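Local coordinates for protein ribonuclease VapC (Haemophilus influenzae, PDB 6NKL) that probably acts as the toxin of a toxin-antitoxin pair, a magnesium-dependent ribonuclease of the PIN-domain family, at residues M4-I9 against L113-V118; R93-N98 against K119-I124; H105-N110 against T125-Q130. One frame throughout, in Å; residues are numbered along the deposited sequence.

Interaction 1 of 3, residues M4-I9 against L113-V118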
loop_
_atom_site.group_PDB
_atom_site.type_symbol
_atom_site.label_atom_id
_atom_site.label_comp_id
_atom_site.label_asym_id
_atom_site.label_seq_id
_atom_site.Cartn_x
_atom_site.Cartn_y
_atom_site.Cartn_z
ATOM N N MET B 4 -11.639 11.841 0.483
ATOM C CA MET B 4 -10.727 11.016 -0.317
ATOM C C MET B 4 -11.553 10.199 -1.308
ATOM O O MET B 4 -12.325 9.325 -0.915
ATOM C CB MET B 4 -9.882 10.104 0.577
ATOM C CG MET B 4 -8.959 9.113 -0.181
ATOM S SD MET B 4 -7.834 8.190 0.892
ATOM C CE MET B 4 -6.611 9.465 1.277
ATOM N N LEU B 5 -11.381 10.478 -2.586
ATOM C CA LEU B 5 -12.093 9.754 -3.625
ATOM C C LEU B 5 -11.362 8.449 -3.897
ATOM O O LEU B 5 -10.172 8.460 -4.249
ATOM C CB LEU B 5 -12.178 10.565 -4.910
ATOM C CG LEU B 5 -12.573 12.030 -4.844
ATOM C CD1 LEU B 5 -12.783 12.462 -6.279
ATOM C CD2 LEU B 5 -13.794 12.209 -4.029
ATOM N N ASP B 6 -12.074 7.344 -3.763
ATOM C CA ASP B 6 -11.471 6.047 -3.996
ATOM C C ASP B 6 -11.422 5.770 -5.505
ATOM O O ASP B 6 -11.909 6.542 -6.330
ATOM C CB ASP B 6 -12.224 4.980 -3.205
ATOM C CG ASP B 6 -13.391 4.358 -3.968
ATOM O OD1 ASP B 6 -13.947 5.006 -4.896
ATOM O OD2 ASP B 6 -13.765 3.197 -3.601
ATOM N N THR B 7 -10.845 4.637 -5.872
ATOM C CA THR B 7 -10.658 4.316 -7.286
ATOM C C THR B 7 -11.987 4.087 -7.999
ATOM O O THR B 7 -12.131 4.450 -9.167
ATOM C CB THR B 7 -9.777 3.076 -7.396
ATOM O OG1 THR B 7 -8.587 3.272 -6.621
ATOM C CG2 THR B 7 -9.431 2.778 -8.848
ATOM N N ASN B 8 -12.965 3.472 -7.323
ATOM C CA ASN B 8 -14.243 3.158 -7.974
ATOM C C ASN B 8 -15.023 4.412 -8.340
ATOM O O ASN B 8 -15.643 4.460 -9.403
ATOM C CB ASN B 8 -15.124 2.275 -7.084
ATOM C CG ASN B 8 -14.594 0.862 -6.944
ATOM O OD1 ASN B 8 -14.773 0.229 -5.918
ATOM N ND2 ASN B 8 -13.932 0.368 -7.970
ATOM N N ILE B 9 -15.024 5.430 -7.474
ATOM C CA ILE B 9 -15.787 6.636 -7.781
ATOM C C ILE B 9 -15.133 7.401 -8.917
ATOM O O ILE B 9 -15.820 8.042 -9.718
ATOM C CB ILE B 9 -15.956 7.520 -6.529
ATOM C CG1 ILE B 9 -17.004 8.596 -6.762
ATOM C CG2 ILE B 9 -14.711 8.276 -6.205
ATOM C CD1 ILE B 9 -18.348 8.061 -6.931
ATOM N N LEU B 113 -14.089 8.733 3.234
ATOM C CA LEU B 113 -13.788 8.071 1.967
ATOM C C LEU B 113 -15.037 8.070 1.093
ATOM O O LEU B 113 -16.110 7.646 1.535
ATOM C CB LEU B 113 -13.284 6.646 2.195
ATOM C CG LEU B 113 -12.833 5.866 0.954
ATOM C CD1 LEU B 113 -11.529 6.443 0.399
ATOM C CD2 LEU B 113 -12.659 4.390 1.248
ATOM N N ILE B 114 -14.885 8.557 -0.141
ATOM C CA ILE B 114 -15.956 8.630 -1.129
ATOM C C ILE B 114 -15.816 7.471 -2.103
ATOM O O ILE B 114 -14.772 7.315 -2.745
ATOM C CB ILE B 114 -15.926 9.950 -1.908
ATOM C CG1 ILE B 114 -15.974 11.166 -0.990
ATOM C CG2 ILE B 114 -17.122 9.999 -2.841
ATOM C CD1 ILE B 114 -17.039 11.095 0.061
ATOM N N THR B 115 -16.883 6.696 -2.266
ATOM C CA THR B 115 -16.793 5.449 -2.997
ATOM C C THR B 115 -18.015 5.299 -3.911
ATOM O O THR B 115 -18.898 6.162 -3.965
ATOM C CB THR B 115 -16.652 4.287 -2.010
ATOM O OG1 THR B 115 -16.474 3.067 -2.721
ATOM C CG2 THR B 115 -17.870 4.193 -1.199
ATOM N N HIS B 116 -18.016 4.221 -4.687
ATOM C CA HIS B 116 -19.168 3.798 -5.476
ATOM C C HIS B 116 -19.217 2.288 -5.381
ATOM O O HIS B 116 -18.261 1.613 -5.786
ATOM C CB HIS B 116 -19.060 4.213 -6.943
ATOM C CG HIS B 116 -20.082 3.563 -7.833
ATOM N ND1 HIS B 116 -21.425 3.882 -7.783
ATOM C CD2 HIS B 116 -19.961 2.605 -8.782
ATOM C CE1 HIS B 116 -22.083 3.158 -8.672
ATOM N NE2 HIS B 116 -21.216 2.383 -9.298
ATOM N N ASN B 117 -20.287 1.771 -4.804
ATOM C CA ASN B 117 -20.580 0.347 -4.871
ATOM C C ASN B 117 -19.458 -0.505 -4.261
ATOM O O ASN B 117 -18.988 -1.482 -4.849
ATOM C CB ASN B 117 -20.854 -0.040 -6.324
ATOM C CG ASN B 117 -21.702 -1.282 -6.450
ATOM O OD1 ASN B 117 -22.278 -1.767 -5.466
ATOM N ND2 ASN B 117 -21.790 -1.808 -7.671
ATOM N N VAL B 118 -19.031 -0.131 -3.058
ATOM C CA VAL B 118 -18.149 -0.973 -2.255
ATOM C C VAL B 118 -18.782 -1.105 -0.876
ATOM O O VAL B 118 -18.317 -0.508 0.097
ATOM C CB VAL B 118 -16.725 -0.391 -2.172
ATOM C CG1 VAL B 118 -15.872 -1.214 -1.286
ATOM C CG2 VAL B 118 -16.093 -0.323 -3.564
#

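Interaction 2 of 3, residues R93-N98 against K119-I124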
loop_
_atom_site.group_PDB
_atom_site.type_symbol
_atom_site.label_atom_id
_atom_site.label_comp_id
_atom_site.label_asym_id
_atom_site.label_seq_id
_atom_site.Cartn_x
_atom_site.Cartn_y
_atom_site.Cartn_z
ATOM N N ARG B 93 -11.374 -12.653 3.224
ATOM C CA ARG B 93 -10.960 -11.577 2.325
ATOM C C ARG B 93 -12.160 -10.857 1.691
ATOM O O ARG B 93 -12.298 -10.837 0.467
ATOM C CB ARG B 93 -10.005 -12.086 1.247
ATOM C CG ARG B 93 -10.245 -13.503 0.758
ATOM C CD ARG B 93 -9.164 -13.925 -0.238
ATOM N NE ARG B 93 -8.138 -14.812 0.321
ATOM N N PRO B 94 -13.041 -10.269 2.505
ATOM C CA PRO B 94 -14.162 -9.502 1.927
ATOM C C PRO B 94 -13.759 -8.187 1.278
ATOM O O PRO B 94 -14.605 -7.598 0.600
ATOM C CB PRO B 94 -15.077 -9.247 3.129
ATOM C CG PRO B 94 -14.160 -9.272 4.300
ATOM C CD PRO B 94 -13.122 -10.337 3.971
ATOM N N ILE B 95 -12.524 -7.703 1.462
ATOM C CA ILE B 95 -12.096 -6.415 0.919
ATOM C C ILE B 95 -10.814 -6.611 0.121
ATOM O O ILE B 95 -9.861 -7.212 0.622
ATOM C CB ILE B 95 -11.896 -5.388 2.047
ATOM C CG1 ILE B 95 -13.224 -5.222 2.783
ATOM C CG2 ILE B 95 -11.406 -4.066 1.477
ATOM C CD1 ILE B 95 -13.204 -4.245 3.919
ATOM N N GLY B 96 -10.781 -6.098 -1.118
ATOM C CA GLY B 96 -9.565 -6.186 -1.916
ATOM C C GLY B 96 -8.392 -5.463 -1.271
ATOM O O GLY B 96 -8.560 -4.523 -0.479
ATOM N N ASN B 97 -7.166 -5.883 -1.640
ATOM C CA ASN B 97 -5.991 -5.376 -0.929
ATOM C C ASN B 97 -5.821 -3.887 -1.152
ATOM O O ASN B 97 -5.551 -3.142 -0.202
ATOM C CB ASN B 97 -4.703 -6.098 -1.322
ATOM C CG ASN B 97 -3.506 -5.780 -0.323
ATOM O OD1 ASN B 97 -2.352 -5.586 -0.740
ATOM N ND2 ASN B 97 -3.811 -5.704 0.978
ATOM N N ASN B 98 -5.978 -3.426 -2.392
ATOM C CA ASN B 98 -5.814 -2.001 -2.657
ATOM C C ASN B 98 -6.962 -1.191 -2.059
ATOM O O ASN B 98 -6.746 -0.076 -1.577
ATOM C CB ASN B 98 -5.690 -1.743 -4.153
ATOM C CG ASN B 98 -4.277 -2.014 -4.667
ATOM O OD1 ASN B 98 -3.322 -2.026 -3.889
ATOM N ND2 ASN B 98 -4.138 -2.205 -5.970
ATOM N N LYS B 119 -19.865 -1.867 -0.783
ATOM C CA LYS B 119 -20.531 -2.043 0.502
ATOM C C LYS B 119 -19.637 -2.756 1.516
ATOM O O LYS B 119 -19.846 -2.601 2.726
ATOM C CB LYS B 119 -21.848 -2.809 0.287
ATOM C CG LYS B 119 -23.096 -1.923 0.237
ATOM N N GLU B 120 -18.638 -3.509 1.039
ATOM C CA GLU B 120 -17.670 -4.161 1.914
ATOM C C GLU B 120 -17.131 -3.233 2.981
ATOM O O GLU B 120 -16.785 -3.682 4.083
ATOM C CB GLU B 120 -16.462 -4.667 1.130
ATOM C CG GLU B 120 -16.714 -5.575 0.026
ATOM C CD GLU B 120 -16.916 -4.818 -1.223
ATOM O OE1 GLU B 120 -18.007 -4.242 -1.330
ATOM O OE2 GLU B 120 -15.975 -4.769 -2.052
ATOM N N PHE B 121 -16.936 -1.952 2.638
ATOM C CA PHE B 121 -16.299 -1.027 3.574
ATOM C C PHE B 121 -17.044 -0.930 4.891
ATOM O O PHE B 121 -16.465 -0.468 5.885
ATOM C CB PHE B 121 -16.175 0.376 2.952
ATOM C CG PHE B 121 -15.015 0.530 1.974
ATOM C CD1 PHE B 121 -13.780 -0.087 2.206
ATOM C CD2 PHE B 121 -15.163 1.303 0.845
ATOM C CE1 PHE B 121 -12.725 0.075 1.304
ATOM C CE2 PHE B 121 -14.121 1.479 -0.042
ATOM C CZ PHE B 121 -12.900 0.865 0.190
ATOM N N GLN B 122 -18.305 -1.362 4.945
ATOM C CA GLN B 122 -19.013 -1.327 6.226
ATOM C C GLN B 122 -18.370 -2.239 7.265
ATOM O O GLN B 122 -18.601 -2.035 8.460
ATOM C CB GLN B 122 -20.486 -1.719 6.052
ATOM C CG GLN B 122 -20.699 -3.147 5.632
ATOM C CD GLN B 122 -22.117 -3.446 5.155
ATOM O OE1 GLN B 122 -22.974 -2.557 5.091
ATOM N NE2 GLN B 122 -22.361 -4.708 4.802
ATOM N N ARG B 123 -17.559 -3.224 6.845
ATOM C CA ARG B 123 -16.868 -4.098 7.802
ATOM C C ARG B 123 -15.751 -3.373 8.549
ATOM O O ARG B 123 -15.302 -3.840 9.608
ATOM C CB ARG B 123 -16.278 -5.313 7.082
ATOM C CG ARG B 123 -17.297 -6.074 6.250
ATOM C CD ARG B 123 -16.639 -7.084 5.355
ATOM N NE ARG B 123 -17.601 -7.978 4.712
ATOM C CZ ARG B 123 -17.893 -9.214 5.141
ATOM N NH1 ARG B 123 -17.293 -9.713 6.205
ATOM N NH2 ARG B 123 -18.767 -9.969 4.481
ATOM N N ILE B 124 -15.285 -2.248 8.017
ATOM C CA ILE B 124 -14.295 -1.428 8.700
ATOM C C ILE B 124 -15.098 -0.397 9.491
ATOM O O ILE B 124 -15.418 0.703 9.021
ATOM C CB ILE B 124 -13.316 -0.797 7.727
ATOM C CG1 ILE B 124 -12.713 -1.871 6.821
ATOM C CG2 ILE B 124 -12.227 -0.122 8.470
ATOM C CD1 ILE B 124 -11.913 -1.281 5.687
HETATM O O HOH W 1 -13.046 -4.549 -1.943
#

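Interaction 3 of 3, residues H105-N110 against T125-Q130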
loop_
_atom_site.group_PDB
_atom_site.type_symbol
_atom_site.label_atom_id
_atom_site.label_comp_id
_atom_site.label_asym_id
_atom_site.label_seq_id
_atom_site.Cartn_x
_atom_site.Cartn_y
_atom_site.Cartn_z
ATOM N N HIS B 105 -5.779 4.401 4.555
ATOM C CA HIS B 105 -5.308 5.760 4.315
ATOM C C HIS B 105 -6.312 6.784 4.831
ATOM O O HIS B 105 -5.957 7.704 5.580
ATOM C CB HIS B 105 -5.058 5.977 2.851
ATOM C CG HIS B 105 -4.051 7.040 2.571
ATOM N ND1 HIS B 105 -3.405 7.148 1.354
ATOM C CD2 HIS B 105 -3.579 8.052 3.340
ATOM C CE1 HIS B 105 -2.550 8.158 1.404
ATOM N NE2 HIS B 105 -2.652 8.735 2.587
ATOM N N ALA B 106 -7.578 6.634 4.448
ATOM C CA ALA B 106 -8.604 7.525 4.978
ATOM C C ALA B 106 -8.637 7.485 6.509
ATOM O O ALA B 106 -8.702 8.533 7.154
ATOM C CB ALA B 106 -9.970 7.154 4.404
ATOM N N LEU B 107 -8.570 6.292 7.111
ATOM C CA LEU B 107 -8.524 6.222 8.576
ATOM C C LEU B 107 -7.357 7.027 9.126
ATOM O O LEU B 107 -7.494 7.752 10.113
ATOM C CB LEU B 107 -8.406 4.776 9.049
ATOM C CG LEU B 107 -9.658 3.922 8.925
ATOM C CD1 LEU B 107 -9.271 2.528 9.271
ATOM C CD2 LEU B 107 -10.756 4.420 9.882
ATOM N N SER B 108 -6.201 6.932 8.486
ATOM C CA SER B 108 -5.012 7.580 9.008
ATOM C C SER B 108 -5.101 9.090 8.927
ATOM O O SER B 108 -4.352 9.778 9.618
ATOM C CB SER B 108 -3.765 7.129 8.235
ATOM O OG SER B 108 -3.777 7.704 6.932
ATOM N N LEU B 109 -5.952 9.617 8.064
ATOM C CA LEU B 109 -6.112 11.052 7.923
ATOM C C LEU B 109 -7.363 11.566 8.619
ATOM O O LEU B 109 -7.621 12.765 8.579
ATOM C CB LEU B 109 -6.166 11.427 6.436
ATOM C CG LEU B 109 -4.906 11.162 5.617
ATOM C CD1 LEU B 109 -5.199 11.237 4.139
ATOM C CD2 LEU B 109 -3.824 12.147 5.961
ATOM N N ASN B 110 -8.138 10.681 9.237
ATOM C CA ASN B 110 -9.551 10.922 9.569
ATOM C C ASN B 110 -10.291 11.613 8.420
ATOM O O ASN B 110 -11.066 12.557 8.598
ATOM C CB ASN B 110 -9.677 11.700 10.876
ATOM C CG ASN B 110 -11.044 11.541 11.518
ATOM O OD1 ASN B 110 -11.651 10.464 11.495
ATOM N ND2 ASN B 110 -11.548 12.630 12.075
ATOM N N THR B 125 -15.410 -0.754 10.727
ATOM C CA THR B 125 -16.486 -0.082 11.442
ATOM C C THR B 125 -16.136 1.328 11.870
ATOM O O THR B 125 -17.055 2.105 12.150
ATOM C CB THR B 125 -16.863 -0.919 12.654
ATOM O OG1 THR B 125 -15.709 -1.087 13.481
ATOM C CG2 THR B 125 -17.342 -2.304 12.209
ATOM N N ASP B 126 -14.851 1.693 11.927
ATOM C CA ASP B 126 -14.477 3.073 12.234
ATOM C C ASP B 126 -14.169 3.919 10.994
ATOM O O ASP B 126 -13.730 5.071 11.125
ATOM C CB ASP B 126 -13.303 3.108 13.217
ATOM C CG ASP B 126 -12.016 2.581 12.649
ATOM O OD1 ASP B 126 -10.942 3.070 13.109
ATOM O OD2 ASP B 126 -12.059 1.677 11.785
ATOM N N LEU B 127 -14.429 3.396 9.802
ATOM C CA LEU B 127 -14.228 4.155 8.578
ATOM C C LEU B 127 -15.408 5.078 8.350
ATOM O O LEU B 127 -16.556 4.634 8.364
ATOM C CB LEU B 127 -14.072 3.205 7.392
ATOM C CG LEU B 127 -13.989 3.849 6.021
ATOM C CD1 LEU B 127 -12.781 4.730 5.972
ATOM C CD2 LEU B 127 -13.914 2.770 4.974
ATOM N N GLN B 128 -15.125 6.346 8.108
ATOM C CA GLN B 128 -16.145 7.276 7.643
ATOM C C GLN B 128 -16.166 7.248 6.114
ATOM O O GLN B 128 -15.148 7.516 5.469
ATOM C CB GLN B 128 -15.845 8.679 8.168
ATOM C CG GLN B 128 -15.733 8.749 9.701
ATOM C CD GLN B 128 -15.573 10.171 10.174
ATOM O OE1 GLN B 128 -16.446 11.009 9.952
ATOM N NE2 GLN B 128 -14.447 10.459 10.820
ATOM N N TRP B 129 -17.307 6.899 5.529
ATOM C CA TRP B 129 -17.387 6.875 4.085
ATOM C C TRP B 129 -18.804 7.167 3.617
ATOM O O TRP B 129 -19.779 7.124 4.383
ATOM C CB TRP B 129 -16.899 5.540 3.525
ATOM C CG TRP B 129 -17.725 4.419 3.993
ATOM C CD1 TRP B 129 -17.714 3.857 5.226
ATOM C CD2 TRP B 129 -18.721 3.736 3.242
ATOM N NE1 TRP B 129 -18.634 2.847 5.287
ATOM C CE2 TRP B 129 -19.263 2.744 4.078
ATOM C CE3 TRP B 129 -19.186 3.846 1.928
ATOM C CZ2 TRP B 129 -20.270 1.877 3.654
ATOM C CZ3 TRP B 129 -20.186 2.994 1.503
ATOM C CH2 TRP B 129 -20.713 2.013 2.364
ATOM N N GLN B 130 -18.880 7.491 2.333
ATOM C CA GLN B 130 -20.096 7.905 1.666
ATOM C C GLN B 130 -19.999 7.460 0.221
ATOM O O GLN B 130 -18.916 7.483 -0.368
ATOM C CB GLN B 130 -20.300 9.416 1.710
ATOM C CG GLN B 130 -20.421 9.937 3.157
ATOM C CD GLN B 130 -20.432 11.455 3.258
ATOM O OE1 GLN B 130 -20.632 12.159 2.269
ATOM N NE2 GLN B 130 -20.186 11.964 4.465
HETATM O O HOH W 2 -11.781 7.922 11.003
#

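Interaction 1 of 3, residues M4-I9 against L113-V118
Met4 and Leu5 form a buried parallel pairing with Leu113 and Ile114 in the middle of the PIN-domain sheet, where strands 2-5 and 112-115 are neighbours. Two straight backbone bonds hold the register: Ile114 N to Met4 O at 2.8 Å, and Asp6 N to Ile114 O at 2.9 Å. On one face of the sheet CD1 of Leu113 leans over the Met4 chain, 3.8 Å from Met4 CG. On the other face Leu5 and Ile114 lie side by side, pointing the same way. In the first turn of helix 7-15, Ile9 CD1 rests on Thr115 O and lies 3.9 Å from His116 CB. The His116 ring turns to other partners, with ND1 bonded to Thr133.

Asp6 follows the strand end and is a predicted magnesium ligand, as expected at the C-terminal edge of a PIN sheet. Its carboxylate is gripped twice. As N-cap of helix 7-15, it accepts Ile9 N at OD1, 2.8 Å away and nearly in line with the C-O bond. Thr115 OG1 donates to Asp6 OD2 over 2.9 Å, from 51° above the carboxylate plane.

Interaction 2 of 3, residues R93-N98 against K119-I124
The guanidinium of Arg123 carries Pro94 on one face. CB of Pro94 sits 3.2 Å from Arg123 NE, toward the rim of the group and not over its middle. CG of the proline ring reaches back to Arg123 CD at 3.5 Å, and the two side chains cross at a slant. The Arg123 chain is extended from CG to NE, with chi2 at 169° and chi3 at 170°. This extended run brings CD and NE up to the proline ring. NH1 of Arg123 is bonded to Gln91, which gives the guanidinium a polar partner beside its apolar one. The second flat group is the ring of Phe121. Ile95 CG2 meets it obliquely at CE1, 4.3 Å away.

Ile95 is the apolar centre of the contact. Its CG1 branch slides past Glu120 in the opposite direction, with CG1 3.7 Å from Glu120 CB. Its CD1 reaches both Glu120 O and the CD1 of Ile124, the latter also at 3.7 Å. Glu120 CG lies 3.0 Å from Pro94 O; beyond it the chain bends at chi2 (90°). Its carboxylate is joined to the other segment by one water. The water accepts from Gly96 N at 2.9 Å and donates to Glu120 OE2 at 2.9 Å. Gly96 is the N-cap residue of helix 97-109, so this link lies at the start of that helix.

Residues 119-123 form a short 3-10 helix in the loop between strands 112-115 and 128-131. Leu88 of helix 75-89 touches Pro94, Ile95 and Arg123, while Ile124 packs on Leu100 and Ala103 of helix 97-109. Phe121 reaches inward to Leu113 and Thr115 of strand 112-115, and touches the predicted magnesium ligands Asp6 and Asp99.

Interaction 3 of 3, residues H105-N110 against T125-Q130
Leu107, near the C-terminal end of helix 97-109, pushes its CD2 methyl against the chain at Asp126 and Leu127. The contact joins this helix to the edge strand 128-131 of the parallel PIN-domain sheet, at the turn that leads into the strand. CD2 of Leu107 is 3.3 Å from Asp126 O, and the Leu107 and Asp126 side chains cross at about a right angle. The same methyl lies 3.5 Å from Asp126 OD1 and also touches Leu127 CA. A methyl branch is thus set among the backbone and carboxylate oxygens of Asp126. Deeper in, Ala106 CB meets Leu127 CD1 at 4.0 Å.

The polar links are few. The Asn110 and Gln128 amides are turned 52° apart, and Gln128 NE2 gives Asn110 OD1 a weak bond of 2.9 Å, bent to 116° at the hydrogen. A water donates to Asn110 OD1 at 2.6 Å and, weakly, to Asp126 O.

Further out, His80 of helix 75-89 and Ile124 touch Leu107, while Trp84 packs on Asp126 and Phe121 touches Leu127. Leu113 of strand 112-115 lies against Ala106, and backbone bonds between Leu113 and both Gln128 and Gln130 join the strands.

The helix end itself is shaped by a Schellman motif. Within the last turn, Ser108 OG donates to His105 O. Asn110 has a positive phi of 42°, and Asn110 N bonds back to Leu107 O at 3.1 Å.

Interaction 1 is the buried one; interactions 2 and 3 are partly buried. Interaction 1 pairs two central strands and uses direct backbone bonds and a gripped carboxylate. Interaction 2 packs the loop leading into helix 97-109, and interaction 3 its C-terminal end. Both set these parts against chain that follows strand 112-115. Both mix apolar packing with carbon-to-polar contacts, and their polar links are a water bridge in interaction 2 and a weak amide bond with a water in interaction 3. Phe121 ties the three together: it packs on Leu113 and Asp6 of interaction 1 and on Leu127 of interaction 3. Strand 112-115 also joins interactions 1 and 3 in one sheet.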